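Local coordinates for D-alanyl-D-alanine carboxypeptidase (Penicillin binding protein) family protein (Francisella tularensis subsp. tularensis, PDB 6OSU) that probably trims the terminal D-alanine from peptidoglycan precursors as a serine-type carboxypeptidase, helping to build the bacterial cell wall, at residues K110-V113 with R114-V117; N82-W85 with D86-I89; E192-K195 with V196-D199; W204-T207 with K208-S211; G137-T140 with Q141-T144. One frame throughout, in Å; residues are numbered along the deposited sequence.

Along the chain the order is contact 2, contact 1, contact 5, contact 3, contact 4, and all five lie within the carboxypeptidase part of the protein. Contacts 1 and 2, with centres about 8 Å apart, share the two-stranded sheet of strands 88-90 and 110-112. Contact 4, a hairpin about 11 Å from contact 1 centre to centre, meets it through side chains, while contact 3 touches contacts 1 and 2 through single residues. Contact 5 stands apart, its nearest atoms about 8 Å from contact 2 and about 17 Å from contact 4. Contacts 1 to 4 thus meet at or beside helix 113-123, whereas contact 5 caps helix 140-154 at some distance; contact 3 comes closest to the predicted active site.

Contact 1 (K110-V113 with R114-V117); sequences KVSV and RNLV
The carboxamide of Asn-115 has the hydroxyl of Ser-112 above one of its faces: OG lies well out of the amide plane, 3.3 Å from Asn-115 ND2, and the angle is too poor for a hydrogen bond. The amide finds its partners elsewhere, OD1 with the hydroxyl of Ser-211 and ND2, weakly, with a carboxylate oxygen of Asp-210. The second flat group, the guanidinium of Arg-114, reaches away to make a cation-pi contact with Trp-85.

What Ser-112 OG does hold is the backbone. With chi1 at 74° the hydroxyl sits in the crowded position between its own N and carbonyl carbon, and it accepts from Asn-115 N at 3.1 Å in a nearly straight bond. This is an N-cap: the serine ends a strand and satisfies an amide of the first helical turn. Above it the regular ladder starts at once, Leu-116 N donating to Ser-112 O at 3.0 Å and Val-117 N to Val-113 O at 2.7 Å.

Apolar branches close the turn on two flanks. Val-111 CG1 lies 3.5 Å from Asn-115 CB, crossing that side chain at about a right angle, and 3.7 Å from Leu-116 CG. Val-113 and Val-117, one helical turn apart, run side by side, with CG1 of the first 3.7 Å from CG2 of the second.

The junction joins strand 110-112, paired with strand 88-90, to helix 113-123. Val-113 and Val-117 face Val-74 of helix 66-79, while Leu-116 packs on Ala-128 and Leu-132 of helix 126-137.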
loop_
_atom_site.group_PDB
_atom_site.type_symbol
_atom_site.label_atom_id
_atom_site.label_comp_id
_atom_site.label_asym_id
_atom_site.label_seq_id
_atom_site.Cartn_x
_atom_site.Cartn_y
_atom_site.Cartn_z
ATOM N N LYS A 110 19.664 13.997 21.513
ATOM C CA LYS A 110 19.611 12.675 20.907
ATOM C C LYS A 110 18.178 12.163 20.971
ATOM O O LYS A 110 17.504 12.307 21.995
ATOM C CB LYS A 110 20.548 11.699 21.620
ATOM C CG LYS A 110 22.025 12.085 21.613
ATOM C CD LYS A 110 22.680 11.816 20.265
ATOM C CE LYS A 110 24.189 11.621 20.403
ATOM N NZ LYS A 110 24.533 10.319 21.047
ATOM N N VAL A 111 17.709 11.582 19.869
ATOM C CA VAL A 111 16.362 11.032 19.779
ATOM C C VAL A 111 16.450 9.663 19.121
ATOM O O VAL A 111 17.211 9.472 18.166
ATOM C CB VAL A 111 15.413 11.965 18.992
ATOM C CG1 VAL A 111 14.033 11.350 18.867
ATOM C CG2 VAL A 111 15.319 13.332 19.662
ATOM N N SER A 112 15.681 8.706 19.636
ATOM C CA SER A 112 15.723 7.357 19.097
ATOM C C SER A 112 15.120 7.311 17.693
ATOM O O SER A 112 14.342 8.181 17.288
ATOM C CB SER A 112 14.984 6.384 20.018
ATOM O OG SER A 112 13.583 6.554 19.927
ATOM N N VAL A 113 15.506 6.276 16.940
ATOM C CA VAL A 113 14.918 6.047 15.621
ATOM C C VAL A 113 13.412 5.888 15.742
ATOM O O VAL A 113 12.644 6.465 14.964
ATOM C CB VAL A 113 15.547 4.811 14.949
ATOM C CG1 VAL A 113 14.871 4.530 13.618
ATOM C CG2 VAL A 113 17.032 4.989 14.760
ATOM N N ARG A 114 12.971 5.096 16.726
ATOM C CA ARG A 114 11.543 4.857 16.896
ATOM C C ARG A 114 10.779 6.168 17.043
ATOM O O ARG A 114 9.732 6.357 16.412
ATOM C CB ARG A 114 11.301 3.942 18.099
ATOM C CG ARG A 114 9.992 3.163 18.014
ATOM C CD ARG A 114 9.824 2.140 19.138
ATOM N NE ARG A 114 10.281 0.794 18.774
ATOM C CZ ARG A 114 9.631 -0.031 17.951
ATOM N NH1 ARG A 114 8.494 0.349 17.378
ATOM N NH2 ARG A 114 10.123 -1.238 17.692
ATOM N N ASN A 115 11.305 7.100 17.843
ATOM C CA ASN A 115 10.641 8.392 18.000
ATOM C C ASN A 115 10.693 9.210 16.712
ATOM O O ASN A 115 9.688 9.812 16.314
ATOM C CB ASN A 115 11.263 9.172 19.154
ATOM C CG ASN A 115 10.871 8.617 20.508
ATOM O OD1 ASN A 115 9.797 8.038 20.667
ATOM N ND2 ASN A 115 11.739 8.801 21.498
ATOM N N LEU A 116 11.856 9.249 16.050
ATOM C CA LEU A 116 11.986 10.031 14.822
ATOM C C LEU A 116 11.106 9.473 13.711
ATOM O O LEU A 116 10.487 10.236 12.961
ATOM C CB LEU A 116 13.446 10.074 14.368
ATOM C CG LEU A 116 14.413 10.927 15.186
ATOM C CD1 LEU A 116 15.819 10.817 14.620
ATOM C CD2 LEU A 116 13.957 12.376 15.208
ATOM N N VAL A 117 11.044 8.145 13.582
ATOM C CA VAL A 117 10.199 7.546 12.555
ATOM C C VAL A 117 8.731 7.810 12.856
ATOM O O VAL A 117 7.933 8.071 11.947
ATOM C CB VAL A 117 10.496 6.041 12.427
ATOM C CG1 VAL A 117 9.483 5.368 11.517
ATOM C CG2 VAL A 117 11.899 5.829 11.897
#

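Contact 2 (N82-W85 with D86-I89); sequences NLSW and DTMI
Ser-84 and Thr-87 trade bonds in both directions at the two ends of a type I beta turn. Thr-87 N donates to Ser-84 O at 3.1 Å, approaching from well above the carbonyl plane, and Ser-84 N in turn donates to Thr-87 OG1 at 3.3 Å. The threonine can accept this return bond because its chi1 of -62° sets OG1 beside its own backbone N, facing the serine, while CG2 is carried to the other flank. There the methyl meets Leu-83 CD1 at 4.2 Å, the two side chains crossing at about a right angle.

The serine side chain is twisted less comfortably. At chi1 96° it departs from a staggered rotamer, and the hydroxyl swings over the turn to accept from Asp-86 N at 3.0 Å. Such a bond from residue i+2 to a serine hydroxyl is an ST turn, here superimposed on the beta turn. The bond is bent, with an angle of 133° at the hydrogen.

Trp-85 and Asp-86 occupy the corner. The turn links the loop after helix 66-79 to strand 88-90. Leu-83 packs on Ile-78 of that helix, and both Leu-83 and Thr-87 touch Val-113 of helix 113-123 and Tyr-135 of helix 126-137.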
loop_
_atom_site.group_PDB
_atom_site.type_symbol
_atom_site.label_atom_id
_atom_site.label_comp_id
_atom_site.label_asym_id
_atom_site.label_seq_id
_atom_site.Cartn_x
_atom_site.Cartn_y
_atom_site.Cartn_z
ATOM N N ASN A 82 22.240 -2.226 10.028
ATOM C CA ASN A 82 23.011 -0.989 10.095
ATOM C C ASN A 82 22.362 0.051 10.993
ATOM O O ASN A 82 22.974 1.090 11.265
ATOM C CB ASN A 82 23.199 -0.404 8.694
ATOM C CG ASN A 82 24.085 -1.264 7.820
ATOM O OD1 ASN A 82 25.099 -1.797 8.275
ATOM N ND2 ASN A 82 23.705 -1.411 6.557
ATOM N N LEU A 83 21.144 -0.212 11.454
ATOM C CA LEU A 83 20.399 0.695 12.307
ATOM C C LEU A 83 19.486 -0.155 13.175
ATOM O O LEU A 83 19.155 -1.290 12.827
ATOM C CB LEU A 83 19.596 1.701 11.470
ATOM C CG LEU A 83 19.301 3.102 12.004
ATOM C CD1 LEU A 83 20.591 3.872 12.216
ATOM C CD2 LEU A 83 18.390 3.847 11.044
ATOM N N SER A 84 19.095 0.391 14.320
ATOM C CA SER A 84 18.076 -0.234 15.148
ATOM C C SER A 84 17.096 0.832 15.609
ATOM O O SER A 84 17.397 2.027 15.590
ATOM C CB SER A 84 18.680 -0.960 16.354
ATOM O OG SER A 84 18.651 -0.150 17.512
ATOM N N TRP A 85 15.902 0.382 16.006
ATOM C CA TRP A 85 14.909 1.300 16.552
ATOM C C TRP A 85 15.443 2.057 17.761
ATOM O O TRP A 85 15.028 3.197 18.014
ATOM C CB TRP A 85 13.643 0.534 16.932
ATOM C CG TRP A 85 12.944 -0.103 15.777
ATOM C CD1 TRP A 85 12.905 -1.433 15.476
ATOM C CD2 TRP A 85 12.173 0.562 14.768
ATOM N NE1 TRP A 85 12.157 -1.637 14.339
ATOM C CE2 TRP A 85 11.697 -0.428 13.886
ATOM C CE3 TRP A 85 11.841 1.899 14.524
ATOM C CZ2 TRP A 85 10.909 -0.127 12.780
ATOM C CZ3 TRP A 85 11.058 2.197 13.424
ATOM C CH2 TRP A 85 10.601 1.188 12.565
ATOM N N ASP A 86 16.368 1.449 18.509
ATOM C CA ASP A 86 16.913 2.031 19.729
ATOM C C ASP A 86 18.012 3.053 19.477
ATOM O O ASP A 86 18.369 3.784 20.407
ATOM C CB ASP A 86 17.469 0.927 20.637
ATOM C CG ASP A 86 16.414 -0.087 21.046
ATOM O OD1 ASP A 86 15.215 0.181 20.828
ATOM O OD2 ASP A 86 16.788 -1.154 21.587
ATOM N N THR A 87 18.559 3.116 18.264
ATOM C CA THR A 87 19.692 3.996 17.991
ATOM C C THR A 87 19.324 5.452 18.257
ATOM O O THR A 87 18.239 5.911 17.892
ATOM C CB THR A 87 20.160 3.821 16.542
ATOM O OG1 THR A 87 20.596 2.471 16.339
ATOM C CG2 THR A 87 21.305 4.774 16.215
ATOM N N MET A 88 20.237 6.175 18.904
ATOM C CA MET A 88 20.031 7.571 19.276
ATOM C C MET A 88 20.720 8.474 18.257
ATOM O O MET A 88 21.949 8.450 18.133
ATOM C CB MET A 88 20.571 7.837 20.681
ATOM C CG MET A 88 20.042 6.884 21.744
ATOM S SD MET A 88 18.281 7.096 22.079
ATOM C CE MET A 88 18.250 8.779 22.689
ATOM N N ILE A 89 19.939 9.277 17.550
ATOM C CA ILE A 89 20.444 10.129 16.475
ATOM C C ILE A 89 20.625 11.543 17.009
ATOM O O ILE A 89 19.705 12.073 17.648
ATOM C CB ILE A 89 19.500 10.128 15.261
ATOM C CG1 ILE A 89 19.555 8.777 14.559
ATOM C CG2 ILE A 89 19.860 11.245 14.295
ATOM C CD1 ILE A 89 18.227 8.115 14.500
#

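Contact 3 (E192-K195 with V196-D199); sequences EAYK and VYDD
Val-196 N donates to Ala-193 O at 3.2 Å, the first of three bonds that cross this stretch with the same spacing. Tyr-197 N gives its hydrogen to Tyr-194 O and Asp-198 N to Lys-195 O, each also at 3.2 Å. Lys-195 N to Glu-192 O before them, and Asp-199 N to Val-196 O after them, extend the series. Every donor looks back three residues, the bonding pattern of 3-10 turns, and in the three crossing bonds the N-H arrives from above the carbonyl plane by more than 50°, so none uses an in-plane lone pair.

The turns bring Tyr-197 up to the predicted active site of this S11 peptidase: its side chain lies about 4 Å from that of Lys-278, a predicted substrate-binding residue, and about 6 Å from that of Lys-67, the predicted proton acceptor. The hydroxyl of Tyr-197 has a weak hydrogen bond to Ser-71 OG, whereas Tyr-194 OH is bonded to the carboxylate of Asp-275 at the start of strand 274-282.

Between them the two tyrosine rings meet rim to rim, planes 43° apart, with Tyr-194 CD1 3.6 Å from Tyr-197 CD2. Tyr-194 O, besides accepting from Tyr-197 N, lies near the plane of the Tyr-197 ring at its edge. Val-196 CG2 rests 3.3 Å from Ala-193 O, and the valine side chain also touches Asp-121 of helix 113-123.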
loop_
_atom_site.group_PDB
_atom_site.type_symbol
_atom_site.label_atom_id
_atom_site.label_comp_id
_atom_site.label_asym_id
_atom_site.label_seq_id
_atom_site.Cartn_x
_atom_site.Cartn_y
_atom_site.Cartn_z
ATOM N N GLU A 192 6.764 -4.644 10.363
ATOM C CA GLU A 192 6.819 -4.015 11.679
ATOM C C GLU A 192 6.860 -2.496 11.563
ATOM O O GLU A 192 6.094 -1.791 12.232
ATOM C CB GLU A 192 8.028 -4.520 12.464
ATOM C CG GLU A 192 8.401 -3.608 13.625
ATOM C CD GLU A 192 8.534 -4.342 14.944
ATOM O OE1 GLU A 192 9.016 -5.496 14.943
ATOM O OE2 GLU A 192 8.155 -3.761 15.986
ATOM N N ALA A 193 7.756 -1.972 10.724
ATOM C CA ALA A 193 7.822 -0.528 10.529
ATOM C C ALA A 193 6.515 0.022 9.982
ATOM O O ALA A 193 6.136 1.154 10.299
ATOM C CB ALA A 193 8.974 -0.169 9.592
ATOM N N TYR A 194 5.808 -0.761 9.166
ATOM C CA TYR A 194 4.551 -0.282 8.612
ATOM C C TYR A 194 3.471 -0.114 9.674
ATOM O O TYR A 194 2.547 0.682 9.476
ATOM C CB TYR A 194 4.056 -1.227 7.518
ATOM C CG TYR A 194 2.697 -0.832 7.003
ATOM C CD1 TYR A 194 2.523 0.364 6.317
ATOM C CD2 TYR A 194 1.585 -1.631 7.227
ATOM C CE1 TYR A 194 1.273 0.751 5.855
ATOM C CE2 TYR A 194 0.332 -1.258 6.763
ATOM C CZ TYR A 194 0.183 -0.067 6.079
ATOM O OH TYR A 194 -1.058 0.308 5.615
ATOM N N LYS A 195 3.567 -0.838 10.794
ATOM C CA LYS A 195 2.585 -0.682 11.861
ATOM C C LYS A 195 2.562 0.730 12.431
ATOM O O LYS A 195 1.552 1.130 13.019
ATOM C CB LYS A 195 2.856 -1.681 12.989
ATOM C CG LYS A 195 2.675 -3.141 12.597
ATOM C CD LYS A 195 2.944 -4.061 13.782
ATOM C CE LYS A 195 3.044 -5.515 13.346
ATOM N NZ LYS A 195 4.207 -6.199 13.983
ATOM N N VAL A 196 3.644 1.496 12.266
ATOM C CA VAL A 196 3.699 2.846 12.822
ATOM C C VAL A 196 2.658 3.747 12.171
ATOM O O VAL A 196 2.148 4.682 12.804
ATOM C CB VAL A 196 5.119 3.429 12.668
ATOM C CG1 VAL A 196 5.208 4.814 13.298
ATOM C CG2 VAL A 196 6.146 2.501 13.284
ATOM N N TYR A 197 2.311 3.482 10.910
ATOM C CA TYR A 197 1.372 4.346 10.205
ATOM C C TYR A 197 -0.036 4.275 10.782
ATOM O O TYR A 197 -0.855 5.152 10.486
ATOM C CB TYR A 197 1.354 3.998 8.720
ATOM C CG TYR A 197 2.600 4.446 7.991
ATOM C CD1 TYR A 197 2.816 5.790 7.714
ATOM C CD2 TYR A 197 3.565 3.531 7.592
ATOM C CE1 TYR A 197 3.946 6.211 7.046
ATOM C CE2 TYR A 197 4.710 3.945 6.925
ATOM C CZ TYR A 197 4.893 5.288 6.658
ATOM O OH TYR A 197 6.020 5.715 5.997
ATOM N N ASP A 198 -0.332 3.274 11.604
ATOM C CA ASP A 198 -1.637 3.164 12.241
ATOM C C ASP A 198 -1.722 3.935 13.555
ATOM O O ASP A 198 -2.792 3.956 14.172
ATOM C CB ASP A 198 -1.983 1.685 12.472
ATOM C CG ASP A 198 -3.462 1.465 12.754
ATOM O OD1 ASP A 198 -4.305 2.011 12.009
ATOM O OD2 ASP A 198 -3.786 0.738 13.718
ATOM N N ASP A 199 -0.633 4.574 13.990
ATOM C CA ASP A 199 -0.663 5.364 15.219
ATOM C C ASP A 199 -1.643 6.523 15.088
ATOM O O ASP A 199 -1.599 7.284 14.118
ATOM C CB ASP A 199 0.732 5.899 15.548
ATOM C CG ASP A 199 1.680 4.820 16.039
ATOM O OD1 ASP A 199 1.290 3.632 16.040
ATOM O OD2 ASP A 199 2.816 5.164 16.429
#

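Contact 4 (W204-T207 with K208-S211); sequences WNAT and KQDS
Backbone bonds join Asn-205 to the returning strand: its N donates to Asp-210 O at 2.7 Å, and its O accepts from Asp-210 N at 3.1 Å. The same oxygen also takes a weak, strongly bent bond from Gln-209 N. Two successive residues thus face one partner, which makes a G1 beta bulge, and Gln-209 carries the positive phi (56°) that this bulge requires at its first position. The bulge lies at the tip of the hairpin formed by strands 201-205 and 210-212, next to a non-hydrogen-bonded pair of Trp-204 with Ser-211.

Side-chain bonds fasten the loop itself. Asn-205 OD1 accepts from Lys-208 N at 3.2 Å, the N-H standing over the carbonyl plane, and weakly from Thr-207 N, an Asx-turn bond. Gln-209 folds back at chi2 so that NE2 donates to Ala-206 O at 3.0 Å, with the acceptor in its amide plane. Both ends of this amide have partners: OE1 accepts from Lys-106 N, and NE2 has a second acceptor in Tyr-104 O, which takes the indole N-H of Trp-204 as well.

Packing centres on the indole. One face carries the Asp-210 peptide, its O 3.5 Å above the plane and toward the rim. Gln-209 NE2 lies 3.5 Å from Trp-204 CZ2, amide and ring nearly perpendicular, with OE1 in the ring plane at the edge. On the face that carries Asn-205 and Asp-210, Asn-205 ND2 has Lys-208 CD 3.4 Å away, the two side chains meeting at a slant.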
loop_
_atom_site.group_PDB
_atom_site.type_symbol
_atom_site.label_atom_id
_atom_site.label_comp_id
_atom_site.label_asym_id
_atom_site.label_seq_id
_atom_site.Cartn_x
_atom_site.Cartn_y
_atom_site.Cartn_z
ATOM N N TRP A 204 4.248 13.872 22.826
ATOM C CA TRP A 204 5.676 14.158 22.737
ATOM C C TRP A 204 6.098 15.070 23.881
ATOM O O TRP A 204 5.596 16.192 24.003
ATOM C CB TRP A 204 6.001 14.790 21.382
ATOM C CG TRP A 204 7.398 15.296 21.222
ATOM C CD1 TRP A 204 7.790 16.601 21.161
ATOM C CD2 TRP A 204 8.590 14.512 21.075
ATOM N NE1 TRP A 204 9.153 16.680 20.992
ATOM C CE2 TRP A 204 9.668 15.411 20.937
ATOM C CE3 TRP A 204 8.853 13.137 21.051
ATOM C CZ2 TRP A 204 10.984 14.983 20.780
ATOM C CZ3 TRP A 204 10.161 12.714 20.894
ATOM C CH2 TRP A 204 11.211 13.634 20.760
ATOM N N ASN A 205 7.018 14.585 24.715
ATOM C CA ASN A 205 7.607 15.387 25.789
ATOM C C ASN A 205 8.782 16.152 25.196
ATOM O O ASN A 205 9.872 15.601 25.022
ATOM C CB ASN A 205 8.048 14.503 26.951
ATOM C CG ASN A 205 8.455 15.306 28.182
ATOM O OD1 ASN A 205 8.847 16.469 28.081
ATOM N ND2 ASN A 205 8.362 14.680 29.353
ATOM N N ALA A 206 8.565 17.432 24.884
ATOM C CA ALA A 206 9.629 18.226 24.281
ATOM C C ALA A 206 10.743 18.532 25.276
ATOM O O ALA A 206 11.883 18.780 24.867
ATOM C CB ALA A 206 9.056 19.520 23.707
ATOM N N THR A 207 10.440 18.524 26.576
ATOM C CA THR A 207 11.470 18.800 27.574
ATOM C C THR A 207 12.493 17.672 27.630
ATOM O O THR A 207 13.698 17.904 27.483
ATOM C CB THR A 207 10.831 19.019 28.948
ATOM O OG1 THR A 207 10.077 20.240 28.941
ATOM C CG2 THR A 207 11.901 19.092 30.028
ATOM N N LYS A 208 12.029 16.441 27.840
ATOM C CA LYS A 208 12.910 15.280 27.867
ATOM C C LYS A 208 13.295 14.787 26.481
ATOM O O LYS A 208 14.211 13.964 26.371
ATOM C CB LYS A 208 12.247 14.137 28.640
ATOM C CG LYS A 208 12.432 14.196 30.147
ATOM C CD LYS A 208 11.204 13.648 30.859
ATOM C CE LYS A 208 11.535 13.144 32.255
ATOM N NZ LYS A 208 11.806 11.678 32.254
ATOM N N GLN A 209 12.628 15.269 25.433
ATOM C CA GLN A 209 12.814 14.780 24.067
ATOM C C GLN A 209 12.566 13.272 24.003
ATOM O O GLN A 209 13.434 12.473 23.644
ATOM C CB GLN A 209 14.201 15.151 23.535
ATOM C CG GLN A 209 14.398 16.641 23.298
ATOM C CD GLN A 209 13.742 17.117 22.020
ATOM O OE1 GLN A 209 14.265 16.901 20.929
ATOM N NE2 GLN A 209 12.589 17.765 22.145
ATOM N N ASP A 210 11.348 12.899 24.388
ATOM C CA ASP A 210 10.884 11.522 24.294
ATOM C C ASP A 210 9.362 11.534 24.257
ATOM O O ASP A 210 8.724 12.536 24.585
ATOM C CB ASP A 210 11.390 10.669 25.461
ATOM C CG ASP A 210 11.292 9.181 25.180
ATOM O OD1 ASP A 210 12.339 8.552 24.923
ATOM O OD2 ASP A 210 10.165 8.644 25.190
ATOM N N SER A 211 8.789 10.408 23.856
ATOM C CA SER A 211 7.346 10.286 23.713
ATOM C C SER A 211 6.744 9.507 24.879
ATOM O O SER A 211 7.444 8.930 25.713
ATOM C CB SER A 211 6.997 9.611 22.384
ATOM O OG SER A 211 7.579 8.322 22.303
#

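Contact 5 (G137-T140 with Q141-T144); sequences GGTT and QAFT
A sharp helix-to-helix turn is the subject here: helix 126-137 ends, Gly-138 breaks from it with a phi of 91°, and Thr-139 at once becomes the N-cap of helix 140-154. The cap is made by the threonine hydroxyl. Its OG1, placed between backbone N and carbonyl carbon by a chi1 of 62°, accepts from Ala-142 N at 3.1 Å in a nearly straight bond, and so satisfies an amide of the first turn that has no helical carbonyl before it. Ala-142 CB lies close to the same oxygen and 3.3 Å from Gly-137 O.

Backbone bonds follow, one of them doubled by a hydroxyl. Phe-143 N donates to Thr-139 O at 3.2 Å. Thr-140 O is gripped twice by Thr-144, by N at 2.9 Å and by the hydroxyl OG1, also at 2.9 Å, and the two donors come from opposite faces of the carbonyl plane. The threonine manages this because its OG1 lies beside its own N, pointing back along the helix. A weak bond joins neighbours: Thr-140 OG1 donates to Gln-141 OE1 at 3.4 Å, the glutamine chain bending at chi2 to bring its amide oxygen round.

Without a side chain, Gly-137 lets the backbones draw close, its CA only 4.5 Å from that of Phe-143. The phenyl ring, its edge toward Gly-137 N, is directed inward between Ala-133 and Ile-136 of helix 126-137 and Thr-70 and Ile-73 of helix 66-79. Pro-164 touches Thr-140, Phe-143 and Thr-144 from a neighbouring loop.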
loop_
_atom_site.group_PDB
_atom_site.type_symbol
_atom_site.label_atom_id
_atom_site.label_comp_id
_atom_site.label_asym_id
_atom_site.label_seq_id
_atom_site.Cartn_x
_atom_site.Cartn_y
_atom_site.Cartn_z
ATOM N N GLY A 137 22.699 9.135 5.411
ATOM C CA GLY A 137 23.348 9.490 4.165
ATOM C C GLY A 137 24.506 10.458 4.282
ATOM O O GLY A 137 25.216 10.692 3.300
ATOM N N GLY A 138 24.719 11.025 5.466
ATOM C CA GLY A 138 25.742 12.040 5.632
ATOM C C GLY A 138 25.192 13.433 5.403
ATOM O O GLY A 138 24.999 14.201 6.350
ATOM N N THR A 139 24.938 13.766 4.145
ATOM C CA THR A 139 24.217 14.972 3.773
ATOM C C THR A 139 22.823 14.596 3.295
ATOM O O THR A 139 22.545 13.438 2.971
ATOM C CB THR A 139 24.953 15.745 2.672
ATOM O OG1 THR A 139 25.032 14.938 1.489
ATOM C CG2 THR A 139 26.355 16.120 3.127
ATOM N N THR A 140 21.936 15.592 3.256
ATOM C CA THR A 140 20.613 15.353 2.692
ATOM C C THR A 140 20.686 15.107 1.189
ATOM O O THR A 140 19.886 14.333 0.651
ATOM C CB THR A 140 19.678 16.525 2.999
ATOM O OG1 THR A 140 20.227 17.737 2.465
ATOM C CG2 THR A 140 19.491 16.680 4.502
ATOM N N GLN A 141 21.639 15.745 0.500
ATOM C CA GLN A 141 21.797 15.521 -0.935
ATOM C C GLN A 141 22.166 14.073 -1.228
ATOM O O GLN A 141 21.578 13.436 -2.112
ATOM C CB GLN A 141 22.854 16.464 -1.511
ATOM C CG GLN A 141 22.438 17.925 -1.586
ATOM C CD GLN A 141 22.736 18.686 -0.307
ATOM O OE1 GLN A 141 23.103 18.096 0.711
ATOM N NE2 GLN A 141 22.588 20.008 -0.357
ATOM N N ALA A 142 23.146 13.535 -0.496
ATOM C CA ALA A 142 23.520 12.136 -0.676
ATOM C C ALA A 142 22.346 11.210 -0.383
ATOM O O ALA A 142 22.149 10.204 -1.076
ATOM C CB ALA A 142 24.712 11.793 0.214
ATOM N N PHE A 143 21.546 11.537 0.635
ATOM C CA PHE A 143 20.389 10.706 0.947
ATOM C C PHE A 143 19.361 10.759 -0.174
ATOM O O PHE A 143 18.727 9.744 -0.490
ATOM C CB PHE A 143 19.764 11.142 2.271
ATOM C CG PHE A 143 18.684 10.219 2.757
ATOM C CD1 PHE A 143 19.000 9.110 3.527
ATOM C CD2 PHE A 143 17.356 10.452 2.433
ATOM C CE1 PHE A 143 18.006 8.251 3.973
ATOM C CE2 PHE A 143 16.359 9.599 2.873
ATOM C CZ PHE A 143 16.683 8.495 3.647
ATOM N N THR A 144 19.181 11.933 -0.784
ATOM C CA THR A 144 18.261 12.041 -1.912
ATOM C C THR A 144 18.710 11.156 -3.068
ATOM O O THR A 144 17.881 10.511 -3.723
ATOM C CB THR A 144 18.146 13.497 -2.358
ATOM O OG1 THR A 144 17.743 14.305 -1.247
ATOM C CG2 THR A 144 17.116 13.636 -3.472
#